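Local coordinates for protein beta-galactosidase (Bacillus circulans subsp. alkalophilus, PDB 3TTY) that hydrolyses terminal beta-galactosidic bonds, releasing galactose, as a glycoside hydrolase with a TIM-barrel catalytic domain, at residues A[282-287]-A[328-333]; A[388-393]-A[629-634]. One frame throughout, in Å; residues are numbered along the deposited sequence.

Interaction 1: residues A[282-287]-A[328-333]; sequences TPFSFT and RLWSYQ
The first turn of helix 284-296, with Pro283 at its N-cap, faces helix 326-336 at ordinary packing distance, the nearest CA atoms, those of Thr287 and Gln333, lying 8.7 Å apart. Proline suits the cap, since the first turn asks for no N-H from it, while its carbonyl accepts the N-H of Thr287. Side chains carry most of the contact. Gln333 reaches straight across, its CG anti to the backbone N (chi1 -165°) and the chain extended beyond, and its amide spans two partners. NE2 donates to Phe284 O at 3.2 Å, a bent bond (140° at the hydrogen) reaching the oxygen from above the carbonyl plane; the stronger partner of NE2 is Glu618 OE1, outside the two segments. On the amide's other arm, Thr287 OG1 gives a weak hydrogen bond to Gln333 OE1 at 3.1 Å. Glutamine fits here because one uncharged group both donates and accepts. Beside this polar bridge, Trp330 CZ2 meets Phe284 CE2 obliquely at 4.3 Å, and His635 stacks on the Phe284 ring. These are two outer helices of the TIM barrel, following strands 273-275 and 303-307, packed side by side around its wall.

Interaction 2: residues A[388-393]-A[629-634]; sequences DTILDA and YLFVMN
Two aromatic rings of strand 627-634, Tyr629 and Phe631, receive the loop 388-393, each in its own way. The Phe631 ring takes Ile390 at its edge: CD1 of Ile390 lies near the ring plane, 3.5 Å from Phe631 CZ and 3.8 Å from CE1, while the CG2 branch of Ile390 stands a little farther from the same CZ, at 4.0 Å. The two side chains come from opposite directions. Ile390 is extended (chi2 175°), which carries its terminal methyl out to the ring, and a branched aliphatic residue suits the place because two of its methyls can meet one aromatic edge. The Tyr629 ring is approached obliquely at its hydroxyl end, where Thr389 CG2 lies 3.3 Å from OH and 3.7 Å from CZ; the two side chains cross at about a right angle. Threonine divides its roles here: the methyl, anti to the backbone N, packs on the tyrosine, while OG1 turns back to bond Leu386 O at the end of the preceding helix. No hydrogen bond joins the two segments, and Lys624 NZ bonds Thr389 O instead. A type II turn that begins at Ile390 itself and ends at Ala393, closed by Ala393 N to Ile390 O at 2.9 Å, turns the chain. The loop leads from helix 371-386 to strand 399-402. Strand 627-634 runs between strands 617-624 and 669-674 in the antiparallel C-terminal sheet, and Phe631 also touches Val335 and Ala336 of helix 326-336.

In the fold
Interaction 1 precedes interaction 2 along the chain, and their centres lie 14 Å apart on the same side of the chain's centre. Helix 326-336 links them: it belongs to interaction 1, and it packs against strand 627-634 of interaction 2. Here Met633 SD sits 3.6 Å from Gln333 CA, and Leu329 CD2 lies 3.6 Å from Met633 CB. Contact 282-287 with 328-333 joins neighbouring helices of the barrel, whereas 388-393 with 629-634 ties the chain leaving the barrel to the C-terminal sheet. Together they form a continuous buried region that seats the small C-terminal domain against the catalytic barrel. The side chain of Trp330 lies about 12 Å from a bound alpha-D-galactopyranose.

Interaction 1: residues A[282-287]-A[328-333]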
# COMPACT_ATOMS: atom_id res chain seq x y z
N THR A 282 10.78 -7.01 19.45
CA THR A 282 11.22 -5.71 19.94
C THR A 282 12.57 -5.80 20.67
O THR A 282 12.75 -6.64 21.54
CB THR A 282 10.15 -5.10 20.89
OG1 THR A 282 8.92 -4.97 20.18
CG2 THR A 282 10.58 -3.74 21.43
N PRO A 283 13.52 -4.94 20.30
CA PRO A 283 14.80 -4.92 21.04
C PRO A 283 14.61 -4.70 22.54
O PRO A 283 13.92 -3.76 22.96
CB PRO A 283 15.54 -3.73 20.41
CG PRO A 283 14.96 -3.60 19.04
CD PRO A 283 13.51 -3.99 19.18
N PHE A 284 15.22 -5.55 23.34
CA PHE A 284 15.08 -5.45 24.80
C PHE A 284 15.54 -4.09 25.32
O PHE A 284 14.97 -3.56 26.28
CB PHE A 284 15.81 -6.61 25.51
CG PHE A 284 15.55 -7.96 24.88
CD1 PHE A 284 16.59 -8.87 24.70
CD2 PHE A 284 14.27 -8.31 24.46
CE1 PHE A 284 16.35 -10.10 24.12
CE2 PHE A 284 14.02 -9.55 23.87
CZ PHE A 284 15.06 -10.45 23.70
N SER A 285 16.57 -3.52 24.69
CA SER A 285 17.09 -2.21 25.09
C SER A 285 16.10 -1.11 24.73
O SER A 285 16.09 -0.04 25.35
CB SER A 285 18.44 -1.94 24.43
OG SER A 285 18.34 -1.93 23.02
N PHE A 286 15.26 -1.37 23.73
CA PHE A 286 14.21 -0.42 23.40
C PHE A 286 13.11 -0.37 24.46
O PHE A 286 12.71 0.72 24.88
CB PHE A 286 13.58 -0.69 22.03
CG PHE A 286 12.50 0.30 21.68
CD1 PHE A 286 12.83 1.53 21.14
CD2 PHE A 286 11.17 0.02 21.96
CE1 PHE A 286 11.84 2.46 20.85
CE2 PHE A 286 10.18 0.95 21.66
CZ PHE A 286 10.52 2.18 21.11
N THR A 287 12.60 -1.52 24.91
CA THR A 287 11.57 -1.44 25.93
C THR A 287 12.15 -0.86 27.24
O THR A 287 11.46 -0.17 27.98
CB THR A 287 10.69 -2.74 26.10
OG1 THR A 287 10.78 -3.26 27.44
CG2 THR A 287 11.04 -3.79 25.11
N ARG A 328 7.95 -12.72 33.75
CA ARG A 328 8.61 -12.28 34.98
C ARG A 328 9.80 -11.36 34.68
O ARG A 328 9.97 -10.32 35.32
CB ARG A 328 9.08 -13.49 35.78
CG ARG A 328 9.80 -13.18 37.07
CD ARG A 328 10.00 -14.49 37.80
NE ARG A 328 10.77 -14.36 39.04
CZ ARG A 328 12.09 -14.46 39.10
NH1 ARG A 328 12.80 -14.67 38.00
NH2 ARG A 328 12.71 -14.35 40.27
N LEU A 329 10.63 -11.75 33.71
CA LEU A 329 11.75 -10.94 33.24
C LEU A 329 11.32 -9.51 32.93
O LEU A 329 11.87 -8.55 33.45
CB LEU A 329 12.34 -11.56 31.97
CG LEU A 329 13.85 -11.62 31.73
CD1 LEU A 329 14.13 -11.59 30.24
CD2 LEU A 329 14.61 -10.51 32.44
N TRP A 330 10.30 -9.40 32.07
CA TRP A 330 9.82 -8.10 31.58
C TRP A 330 9.09 -7.27 32.63
O TRP A 330 9.00 -6.04 32.50
CB TRP A 330 8.95 -8.30 30.34
CG TRP A 330 9.71 -8.79 29.15
CD1 TRP A 330 11.03 -9.10 29.12
CD2 TRP A 330 9.20 -9.02 27.83
NE1 TRP A 330 11.39 -9.51 27.85
CE2 TRP A 330 10.28 -9.47 27.04
CE3 TRP A 330 7.94 -8.89 27.24
CZ2 TRP A 330 10.15 -9.80 25.70
CZ3 TRP A 330 7.80 -9.22 25.89
CH2 TRP A 330 8.90 -9.66 25.13
N SER A 331 8.56 -7.93 33.66
CA SER A 331 7.97 -7.22 34.81
C SER A 331 9.06 -6.57 35.66
O SER A 331 8.95 -5.40 36.02
CB SER A 331 7.13 -8.16 35.70
OG SER A 331 6.09 -8.78 34.97
N TYR A 332 10.10 -7.34 36.00
CA TYR A 332 11.21 -6.76 36.76
C TYR A 332 12.03 -5.77 35.95
O TYR A 332 12.68 -4.88 36.51
CB TYR A 332 12.11 -7.85 37.36
CG TYR A 332 11.50 -8.53 38.55
CD1 TYR A 332 11.16 -7.81 39.69
CD2 TYR A 332 11.25 -9.90 38.55
CE1 TYR A 332 10.58 -8.43 40.79
CE2 TYR A 332 10.68 -10.52 39.64
CZ TYR A 332 10.35 -9.78 40.75
OH TYR A 332 9.79 -10.40 41.84
N GLN A 333 11.99 -5.90 34.62
CA GLN A 333 12.64 -4.90 33.79
C GLN A 333 11.95 -3.55 34.01
O GLN A 333 12.61 -2.52 34.12
CB GLN A 333 12.65 -5.28 32.31
CG GLN A 333 13.62 -4.43 31.49
CD GLN A 333 13.48 -4.65 30.00
OE1 GLN A 333 12.38 -4.90 29.50
NE2 GLN A 333 14.60 -4.58 29.27

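Interaction 2: residues A[388-393]-A[629-634]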
# COMPACT_ATOMS: atom_id res chain seq x y z
N ASP A 388 7.88 -3.27 50.80
CA ASP A 388 8.10 -1.87 50.43
C ASP A 388 9.53 -1.57 50.00
O ASP A 388 9.86 -0.42 49.74
CB ASP A 388 7.71 -0.93 51.57
CG ASP A 388 8.64 -1.04 52.79
OD1 ASP A 388 8.27 -0.51 53.86
OD2 ASP A 388 9.72 -1.66 52.68
N THR A 389 10.37 -2.61 49.95
CA THR A 389 11.81 -2.44 49.81
C THR A 389 12.26 -1.45 48.72
O THR A 389 13.10 -0.59 48.97
CB THR A 389 12.51 -3.80 49.55
OG1 THR A 389 12.12 -4.74 50.56
CG2 THR A 389 14.03 -3.64 49.58
N ILE A 390 11.71 -1.58 47.53
CA ILE A 390 12.17 -0.85 46.36
C ILE A 390 11.43 0.48 46.16
O ILE A 390 11.92 1.38 45.49
CB ILE A 390 11.99 -1.74 45.12
CG1 ILE A 390 12.89 -2.97 45.23
CG2 ILE A 390 12.31 -0.97 43.83
CD1 ILE A 390 12.70 -3.95 44.10
N LEU A 391 10.24 0.60 46.74
CA LEU A 391 9.41 1.76 46.50
C LEU A 391 10.19 3.08 46.65
O LEU A 391 11.10 3.19 47.48
CB LEU A 391 8.20 1.73 47.43
CG LEU A 391 7.34 0.48 47.28
CD1 LEU A 391 6.04 0.62 48.08
CD2 LEU A 391 7.04 0.20 45.81
N ASP A 392 9.85 4.06 45.81
CA ASP A 392 10.48 5.38 45.83
C ASP A 392 11.97 5.40 45.48
O ASP A 392 12.58 6.45 45.43
CB ASP A 392 10.25 6.09 47.18
CG ASP A 392 8.80 6.46 47.39
OD1 ASP A 392 8.16 6.92 46.43
OD2 ASP A 392 8.30 6.29 48.53
N ALA A 393 12.55 4.23 45.22
CA ALA A 393 13.95 4.18 44.80
C ALA A 393 14.13 4.94 43.48
O ALA A 393 13.25 4.90 42.62
CB ALA A 393 14.42 2.75 44.66
N TYR A 629 20.15 -0.83 44.72
CA TYR A 629 19.62 -2.07 44.17
C TYR A 629 20.03 -2.27 42.72
O TYR A 629 19.63 -1.50 41.84
CB TYR A 629 18.10 -2.11 44.30
CG TYR A 629 17.65 -1.94 45.72
CD1 TYR A 629 17.81 -2.96 46.64
CD2 TYR A 629 17.08 -0.74 46.15
CE1 TYR A 629 17.42 -2.81 47.96
CE2 TYR A 629 16.69 -0.58 47.47
CZ TYR A 629 16.86 -1.62 48.37
OH TYR A 629 16.47 -1.47 49.69
N LEU A 630 20.84 -3.30 42.47
CA LEU A 630 21.23 -3.64 41.10
C LEU A 630 20.29 -4.69 40.56
O LEU A 630 20.29 -5.84 41.03
CB LEU A 630 22.66 -4.16 41.02
CG LEU A 630 23.80 -3.22 41.38
CD1 LEU A 630 25.10 -3.79 40.80
CD2 LEU A 630 23.53 -1.84 40.84
N PHE A 631 19.49 -4.31 39.57
CA PHE A 631 18.61 -5.24 38.89
C PHE A 631 19.39 -5.94 37.79
O PHE A 631 19.82 -5.31 36.81
CB PHE A 631 17.39 -4.50 38.33
CG PHE A 631 16.46 -3.98 39.39
CD1 PHE A 631 15.25 -4.63 39.66
CD2 PHE A 631 16.79 -2.86 40.14
CE1 PHE A 631 14.41 -4.16 40.66
CE2 PHE A 631 15.94 -2.38 41.13
CZ PHE A 631 14.74 -3.04 41.39
N VAL A 632 19.60 -7.24 37.95
CA VAL A 632 20.33 -8.02 36.96
C VAL A 632 19.35 -8.90 36.22
O VAL A 632 18.61 -9.67 36.83
CB VAL A 632 21.41 -8.89 37.58
CG1 VAL A 632 22.23 -9.56 36.49
CG2 VAL A 632 22.29 -8.06 38.49
N MET A 633 19.36 -8.80 34.90
CA MET A 633 18.32 -9.41 34.09
C MET A 633 18.93 -10.10 32.90
O MET A 633 19.51 -9.46 32.02
CB MET A 633 17.28 -8.37 33.71
CG MET A 633 16.64 -7.76 34.97
SD MET A 633 15.83 -6.19 34.76
CE MET A 633 17.21 -5.11 34.37
N ASN A 634 18.82 -11.42 32.88
CA ASN A 634 19.40 -12.22 31.83
C ASN A 634 18.39 -12.50 30.74
O ASN A 634 17.54 -13.36 30.92
CB ASN A 634 19.93 -13.53 32.39
CG ASN A 634 20.58 -14.39 31.34
OD1 ASN A 634 20.80 -13.95 30.20
ND2 ASN A 634 20.90 -15.64 31.70